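Local coordinates for esterase family protein (Staphylococcus aureus, PDB 7L0A) that probably hydrolyses S-formylglutathione to formate and glutathione, acting as a serine carboxylic ester hydrolase of the esterase D family, at residues R120-Y133 with G143-V155. Residues are numbered along the deposited sequence; the frame is centred on the assembly and turned at random.
Sequences RDDNFIAGHSMGGY and GDKFAKAVPLSAV
Ile125 and Val150 belong to neighbouring parallel strands, 123-128 and 148-152, the two arms of a beta-alpha-beta crossover in the alpha/beta-hydrolase sheet. The ladder alternates: Val150 N gives to Ile125 O (2.9 Å), Gly127 N to Val150 O, Leu152 N to Gly127 O, and Ser129 N to Leu152 O (3.0 Å). The ladder thus runs up to Ser129, the predicted nucleophile, at the turn of a GxSxG elbow; its phi of 59° is the strained backbone expected there. On the first turn of the helix, Ala154 CB packs 3.7 Å from Gly132 CA, on the side where a CB would point, so the methyl sits directly against the helix backbone. Beyond it, Val155 CG1 meets Met130 SD at 4.1 Å, and Val155 O lies in the plane of the Tyr133 ring, at its edge.

On the sheet face of Ile125 and Ala149, Ile125 lies over one face of the Phe146 ring in a CH-pi contact, CB 4.0 Å from the ring centroid, while Lys145 CG covers the opposite face. With CG1 anti to the backbone N (chi1 -172°), CD1 reaches the far rim near CZ and CG2 touches both ring and Ala149 CB. On the other face Phe124 and Lys148 run side by side, and helix 244-259 packs there, its Met258 O accepting from Lys148 NZ. Further out, Trp247 NE1 is hydrogen-bonded to Ser153 OG, and the Ser153 side chain touches Asp213, the predicted acid of the triad. At the start of the strands, the extended Arg120 chain grips Gly143 O side-on through NE and NH2, the oxygen lying in the guanidinium plane. A water bridges Arg120 NH1 to Ala147 O, donating to the carbonyl at 2.9 Å.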
ATOM      1  N   ARG B 120     -15.088  13.690  -8.535  1.00 20.27           N
ATOM      2  CA  ARG B 120     -14.281  14.867  -8.835  1.00 19.51           C
ATOM      3  C   ARG B 120     -14.153  15.790  -7.632  1.00 22.62           C
ATOM      4  O   ARG B 120     -13.056  16.305  -7.354  1.00 19.25           O
ATOM      5  CB  ARG B 120     -14.897  15.616 -10.022  1.00 22.16           C
ATOM      6  CG  ARG B 120     -14.216  16.939 -10.333  1.00 22.21           C
ATOM      7  CD  ARG B 120     -14.816  17.605 -11.579  1.00 21.45           C
ATOM      8  NE  ARG B 120     -13.960  18.701 -12.007  1.00 21.03           N
ATOM      9  CZ  ARG B 120     -14.064  19.956 -11.585  1.00 20.67           C
ATOM     10  NH1 ARG B 120     -15.014  20.313 -10.722  1.00 27.40           N
ATOM     11  NH2 ARG B 120     -13.215  20.876 -12.052  1.00 21.98           N
ATOM     12  N   ASP B 121     -15.265  16.031  -6.923  1.00 23.30           N
ATOM     13  CA  ASP B 121     -15.235  16.981  -5.818  1.00 19.02           C
ATOM     14  C   ASP B 121     -14.329  16.530  -4.690  1.00 17.34           C
ATOM     15  O   ASP B 121     -13.994  17.335  -3.812  1.00 22.69           O
ATOM     16  CB  ASP B 121     -16.643  17.203  -5.252  1.00 23.18           C
ATOM     17  CG  ASP B 121     -17.455  18.175  -6.071  1.00 47.26           C
ATOM     18  OD1 ASP B 121     -16.899  18.786  -7.014  1.00 45.27           O
ATOM     19  OD2 ASP B 121     -18.658  18.329  -5.774  1.00 60.70           O
ATOM     20  N   ASP B 122     -13.928  15.249  -4.674  1.00 19.27           N
ATOM     21  CA  ASP B 122     -13.093  14.691  -3.619  1.00 16.04           C
ATOM     22  C   ASP B 122     -11.650  14.461  -4.052  1.00 15.79           C
ATOM     23  O   ASP B 122     -10.885  13.842  -3.316  1.00 18.13           O
ATOM     24  CB  ASP B 122     -13.668  13.356  -3.120  1.00 18.60           C
ATOM     25  CG  ASP B 122     -15.023  13.481  -2.469  1.00 23.20           C
ATOM     26  OD1 ASP B 122     -15.318  14.509  -1.805  1.00 25.95           O
ATOM     27  OD2 ASP B 122     -15.813  12.518  -2.613  1.00 27.07           O
ATOM     28  N   ASN B 123     -11.254  14.925  -5.234  1.00 16.49           N
ATOM     29  CA  ASN B 123      -9.925  14.664  -5.757  1.00 16.84           C
ATOM     30  C   ASN B 123      -9.193  15.945  -6.124  1.00 16.86           C
ATOM     31  O   ASN B 123      -9.742  16.805  -6.839  1.00 17.18           O
ATOM     32  CB  ASN B 123     -10.004  13.749  -6.985  1.00 18.05           C
ATOM     33  CG  ASN B 123     -10.153  12.290  -6.604  1.00 15.42           C
ATOM     34  OD1 ASN B 123      -9.153  11.618  -6.306  1.00 15.43           O
ATOM     35  ND2 ASN B 123     -11.378  11.816  -6.557  1.00 18.75           N
ATOM     36  N   PHE B 124      -7.950  16.034  -5.656  1.00 17.86           N
ATOM     37  CA  PHE B 124      -7.127  17.228  -5.770  1.00 19.84           C
ATOM     38  C   PHE B 124      -5.759  16.838  -6.304  1.00 15.26           C
ATOM     39  O   PHE B 124      -5.355  15.685  -6.238  1.00 16.76           O
ATOM     40  CB  PHE B 124      -7.013  17.934  -4.405  1.00 17.27           C
ATOM     41  CG  PHE B 124      -8.302  17.945  -3.616  1.00 16.79           C
ATOM     42  CD1 PHE B 124      -9.444  18.525  -4.143  1.00 19.88           C
ATOM     43  CD2 PHE B 124      -8.369  17.338  -2.371  1.00 18.71           C
ATOM     44  CE1 PHE B 124     -10.642  18.526  -3.426  1.00 22.49           C
ATOM     45  CE2 PHE B 124      -9.572  17.344  -1.655  1.00 19.71           C
ATOM     46  CZ  PHE B 124     -10.690  17.939  -2.190  1.00 19.74           C
ATOM     47  N   ILE B 125      -5.040  17.814  -6.848  1.00 15.90           N
ATOM     48  CA  ILE B 125      -3.694  17.578  -7.355  1.00 16.40           C
ATOM     49  C   ILE B 125      -2.848  18.800  -7.020  1.00 19.14           C
ATOM     50  O   ILE B 125      -3.328  19.941  -6.971  1.00 17.04           O
ATOM     51  CB  ILE B 125      -3.734  17.238  -8.871  1.00 13.72           C
ATOM     52  CG1 ILE B 125      -2.339  16.802  -9.322  1.00 14.95           C
ATOM     53  CG2 ILE B 125      -4.348  18.351  -9.713  1.00 15.74           C
ATOM     54  CD1 ILE B 125      -2.328  16.016 -10.635  1.00 23.20           C
ATOM     55  N   ALA B 126      -1.586  18.536  -6.699  1.00 14.94           N
ATOM     56  CA  ALA B 126      -0.669  19.592  -6.302  1.00 15.14           C
ATOM     57  C   ALA B 126       0.748  19.139  -6.560  1.00 15.16           C
ATOM     58  O   ALA B 126       1.022  17.938  -6.677  1.00 16.55           O
ATOM     59  CB  ALA B 126      -0.822  19.956  -4.817  1.00 16.28           C
ATOM     60  N   GLY B 127       1.668  20.097  -6.599  1.00 14.11           N
ATOM     61  CA  GLY B 127       3.069  19.762  -6.757  1.00 14.74           C
ATOM     62  C   GLY B 127       3.905  20.994  -6.948  1.00 15.44           C
ATOM     63  O   GLY B 127       3.393  22.079  -7.257  1.00 16.00           O
ATOM     64  N   HIS B 128       5.206  20.823  -6.794  1.00 14.65           N
ATOM     65  CA  HIS B 128       6.121  21.954  -6.926  1.00 13.90           C
ATOM     66  C   HIS B 128       7.137  21.767  -8.043  1.00 14.23           C
ATOM     67  O   HIS B 128       7.583  20.654  -8.359  1.00 14.49           O
ATOM     68  CB  HIS B 128       6.855  22.199  -5.600  1.00 13.31           C
ATOM     69  CG  HIS B 128       7.818  21.117  -5.215  1.00 14.96           C
ATOM     70  ND1 HIS B 128       7.450  20.047  -4.417  1.00 17.46           N
ATOM     71  CD2 HIS B 128       9.138  20.951  -5.476  1.00 16.05           C
ATOM     72  CE1 HIS B 128       8.499  19.269  -4.229  1.00 16.27           C
ATOM     73  NE2 HIS B 128       9.535  19.802  -4.843  1.00 16.98           N
ATOM     74  N   SER B 129       7.535  22.907  -8.634  1.00 16.26           N
ATOM     75  CA  SER B 129       8.567  22.999  -9.671  1.00 20.51           C
ATOM     76  C   SER B 129       8.138  22.144 -10.861  1.00 17.97           C
ATOM     77  O   SER B 129       7.100  22.462 -11.477  1.00 17.35           O
ATOM     78  CB  SER B 129       9.945  22.690  -9.078  1.00 17.35           C
ATOM     79  OG  SER B 129      10.923  23.306  -9.884  1.00 18.70           O
ATOM     80  N   MET B 130       8.870  21.102 -11.258  1.00 16.65           N
ATOM     81  CA  MET B 130       8.328  20.280 -12.343  1.00 14.36           C
ATOM     82  C   MET B 130       7.030  19.604 -11.959  1.00 14.44           C
ATOM     83  O   MET B 130       6.213  19.290 -12.836  1.00 15.42           O
ATOM     84  CB  MET B 130       9.334  19.240 -12.832  1.00 17.77           C
ATOM     85  CG  MET B 130      10.384  19.838 -13.740  1.00 17.94           C
ATOM     86  SD  MET B 130       9.768  20.652 -15.218  1.00 19.12           S
ATOM     87  CE  MET B 130       8.785  19.356 -15.970  1.00 18.24           C
ATOM     88  N   GLY B 131       6.831  19.299 -10.667  1.00 15.37           N
ATOM     89  CA  GLY B 131       5.541  18.843 -10.212  1.00 14.68           C
ATOM     90  C   GLY B 131       4.455  19.897 -10.293  1.00 14.68           C
ATOM     91  O   GLY B 131       3.273  19.557 -10.277  1.00 15.57           O
ATOM     92  N   GLY B 132       4.835  21.174 -10.337  1.00 16.25           N
ATOM     93  CA  GLY B 132       3.860  22.225 -10.536  1.00 14.74           C
ATOM     94  C   GLY B 132       3.495  22.350 -12.007  1.00 15.29           C
ATOM     95  O   GLY B 132       2.350  22.628 -12.346  1.00 17.12           O
ATOM     96  N   TYR B 133       4.492  22.149 -12.876  1.00 14.74           N
ATOM     97  CA  TYR B 133       4.218  21.958 -14.312  1.00 14.20           C
ATOM     98  C   TYR B 133       3.268  20.784 -14.524  1.00 19.05           C
ATOM     99  O   TYR B 133       2.246  20.910 -15.217  1.00 16.15           O
ATOM    100  CB  TYR B 133       5.532  21.731 -15.048  1.00 16.21           C
ATOM    101  CG  TYR B 133       5.428  21.289 -16.488  1.00 16.33           C
ATOM    102  CD1 TYR B 133       5.334  19.955 -16.821  1.00 14.86           C
ATOM    103  CD2 TYR B 133       5.452  22.207 -17.502  1.00 20.07           C
ATOM    104  CE1 TYR B 133       5.260  19.526 -18.126  1.00 19.84           C
ATOM    105  CE2 TYR B 133       5.369  21.794 -18.814  1.00 23.95           C
ATOM    106  CZ  TYR B 133       5.264  20.456 -19.104  1.00 22.78           C
ATOM    107  OH  TYR B 133       5.171  20.052 -20.424  1.00 25.33           O
ATOM    108  N   GLY B 143      -9.318  18.180 -16.310  1.00 26.84           N
ATOM    109  CA  GLY B 143     -10.141  19.040 -15.471  1.00 22.29           C
ATOM    110  C   GLY B 143     -11.403  18.396 -14.939  1.00 28.68           C
ATOM    111  O   GLY B 143     -11.954  18.869 -13.937  1.00 28.92           O
ATOM    112  N   ASP B 144     -11.908  17.356 -15.608  1.00 25.40           N
ATOM    113  CA  ASP B 144     -13.075  16.623 -15.138  1.00 29.26           C
ATOM    114  C   ASP B 144     -12.730  15.608 -14.059  1.00 26.00           C
ATOM    115  O   ASP B 144     -13.631  14.988 -13.492  1.00 30.84           O
ATOM    116  CB  ASP B 144     -13.769  15.925 -16.317  1.00 33.33           C
ATOM    117  CG  ASP B 144     -12.881  14.916 -17.021  1.00 51.72           C
ATOM    118  OD1 ASP B 144     -11.643  14.956 -16.845  1.00 44.41           O
ATOM    119  OD2 ASP B 144     -13.428  14.080 -17.774  1.00 60.43           O
ATOM    120  N   LYS B 145     -11.450  15.442 -13.745  1.00 22.03           N
ATOM    121  CA  LYS B 145     -10.983  14.502 -12.740  1.00 20.78           C
ATOM    122  C   LYS B 145     -10.671  15.164 -11.405  1.00 22.39           C
ATOM    123  O   LYS B 145     -10.857  14.540 -10.356  1.00 23.68           O
ATOM    124  CB  LYS B 145      -9.728  13.798 -13.275  1.00 22.84           C
ATOM    125  CG  LYS B 145      -9.250  12.567 -12.547  1.00 27.78           C
ATOM    126  CD  LYS B 145      -8.217  11.815 -13.415  1.00 28.96           C
ATOM    127  CE  LYS B 145      -8.710  10.423 -13.842  1.00 34.29           C
ATOM    128  NZ  LYS B 145      -9.053  10.287 -15.266  1.00 49.73           N
ATOM    129  N   PHE B 146     -10.230  16.408 -11.415  1.00 19.70           N
ATOM    130  CA  PHE B 146      -9.774  17.083 -10.207  1.00 19.62           C
ATOM    131  C   PHE B 146     -10.590  18.347  -9.988  1.00 20.62           C
ATOM    132  O   PHE B 146     -10.736  19.164 -10.900  1.00 20.93           O
ATOM    133  CB  PHE B 146      -8.299  17.453 -10.299  1.00 18.51           C
ATOM    134  CG  PHE B 146      -7.395  16.281 -10.531  1.00 19.54           C
ATOM    135  CD1 PHE B 146      -7.067  15.432  -9.493  1.00 17.13           C
ATOM    136  CD2 PHE B 146      -6.884  16.028 -11.792  1.00 19.10           C
ATOM    137  CE1 PHE B 146      -6.249  14.361  -9.704  1.00 20.79           C
ATOM    138  CE2 PHE B 146      -6.056  14.952 -12.019  1.00 18.55           C
ATOM    139  CZ  PHE B 146      -5.721  14.116 -10.958  1.00 19.47           C
ATOM    140  N   ALA B 147     -11.091  18.518  -8.764  1.00 18.30           N
ATOM    141  CA  ALA B 147     -11.874  19.700  -8.445  1.00 18.17           C
ATOM    142  C   ALA B 147     -10.992  20.905  -8.164  1.00 17.15           C
ATOM    143  O   ALA B 147     -11.437  22.054  -8.346  1.00 19.82           O
ATOM    144  CB  ALA B 147     -12.756  19.437  -7.231  1.00 25.35           C
ATOM    145  N   LYS B 148      -9.778  20.661  -7.700  1.00 17.00           N
ATOM    146  CA  LYS B 148      -8.881  21.710  -7.235  1.00 17.08           C
ATOM    147  C   LYS B 148      -7.459  21.299  -7.586  1.00 15.29           C
ATOM    148  O   LYS B 148      -7.121  20.112  -7.518  1.00 18.74           O
ATOM    149  CB  LYS B 148      -8.986  21.952  -5.736  1.00 17.25           C
ATOM    150  CG  LYS B 148     -10.393  22.327  -5.295  1.00 21.43           C
ATOM    151  CD  LYS B 148     -10.448  22.569  -3.799  1.00 23.29           C
ATOM    152  CE  LYS B 148     -11.890  22.732  -3.349  1.00 29.40           C
ATOM    153  NZ  LYS B 148     -11.984  23.368  -2.008  1.00 30.10           N
ATOM    154  N   ALA B 149      -6.629  22.284  -7.930  1.00 17.00           N
ATOM    155  CA  ALA B 149      -5.236  22.086  -8.328  1.00 16.08           C
ATOM    156  C   ALA B 149      -4.393  23.191  -7.712  1.00 16.64           C
ATOM    157  O   ALA B 149      -4.795  24.363  -7.740  1.00 18.67           O
ATOM    158  CB  ALA B 149      -5.110  22.115  -9.873  1.00 18.89           C
ATOM    159  N   VAL B 150      -3.231  22.827  -7.182  1.00 16.35           N
ATOM    160  CA  VAL B 150      -2.354  23.744  -6.471  1.00 15.81           C
ATOM    161  C   VAL B 150      -0.933  23.642  -7.024  1.00 17.25           C
ATOM    162  O   VAL B 150      -0.093  22.863  -6.539  1.00 16.12           O
ATOM    163  CB  VAL B 150      -2.351  23.453  -4.958  1.00 15.68           C
ATOM    164  CG1 VAL B 150      -1.491  24.466  -4.233  1.00 17.69           C
ATOM    165  CG2 VAL B 150      -3.764  23.463  -4.387  1.00 20.72           C
ATOM    166  N   PRO B 151      -0.594  24.440  -8.035  1.00 14.98           N
ATOM    167  CA  PRO B 151       0.807  24.527  -8.477  1.00 16.54           C
ATOM    168  C   PRO B 151       1.628  25.379  -7.517  1.00 17.85           C
ATOM    169  O   PRO B 151       1.259  26.518  -7.218  1.00 18.05           O
ATOM    170  CB  PRO B 151       0.712  25.199  -9.867  1.00 15.52           C
ATOM    171  CG  PRO B 151      -0.714  25.125 -10.240  1.00 15.81           C
ATOM    172  CD  PRO B 151      -1.503  25.139  -8.955  1.00 15.85           C
ATOM    173  N   LEU B 152       2.741  24.826  -7.060  1.00 16.39           N
ATOM    174  CA  LEU B 152       3.657  25.466  -6.123  1.00 15.84           C
ATOM    175  C   LEU B 152       4.962  25.748  -6.853  1.00 14.85           C
ATOM    176  O   LEU B 152       5.583  24.823  -7.386  1.00 15.55           O
ATOM    177  CB  LEU B 152       3.929  24.557  -4.922  1.00 16.00           C
ATOM    178  CG  LEU B 152       2.737  24.104  -4.087  1.00 20.01           C
ATOM    179  CD1 LEU B 152       3.284  23.160  -3.001  1.00 19.52           C
ATOM    180  CD2 LEU B 152       2.016  25.255  -3.485  1.00 20.02           C
ATOM    181  N   SER B 153       5.413  26.994  -6.828  1.00 17.46           N
ATOM    182  CA  SER B 153       6.709  27.352  -7.395  1.00 16.46           C
ATOM    183  C   SER B 153       6.901  26.701  -8.763  1.00 15.98           C
ATOM    184  O   SER B 153       7.960  26.116  -9.051  1.00 16.92           O
ATOM    185  CB  SER B 153       7.839  26.930  -6.454  1.00 17.33           C
ATOM    186  OG  SER B 153       7.550  27.340  -5.122  1.00 20.63           O
ATOM    187  N   ALA B 154       5.866  26.827  -9.607  1.00 15.46           N
ATOM    188  CA  ALA B 154       5.749  25.979 -10.783  1.00 15.47           C
ATOM    189  C   ALA B 154       6.555  26.508 -11.968  1.00 16.98           C
ATOM    190  O   ALA B 154       6.826  27.703 -12.104  1.00 17.08           O
ATOM    191  CB  ALA B 154       4.283  25.825 -11.195  1.00 17.02           C
ATOM    192  N   VAL B 155       6.966  25.555 -12.798  1.00 16.96           N
ATOM    193  CA  VAL B 155       7.525  25.774 -14.135  1.00 16.95           C
ATOM    194  C   VAL B 155       6.374  25.946 -15.121  1.00 14.70           C
ATOM    195  O   VAL B 155       5.611  25.008 -15.373  1.00 19.19           O
ATOM    196  CB  VAL B 155       8.413  24.581 -14.508  1.00 17.69           C
ATOM    197  CG1 VAL B 155       8.807  24.589 -15.977  1.00 22.05           C
ATOM    198  CG2 VAL B 155       9.666  24.519 -13.628  1.00 20.31           C
TER
HETATM  199  O   HOH W   1     -14.243  22.716  -8.597  1.00 35.66           O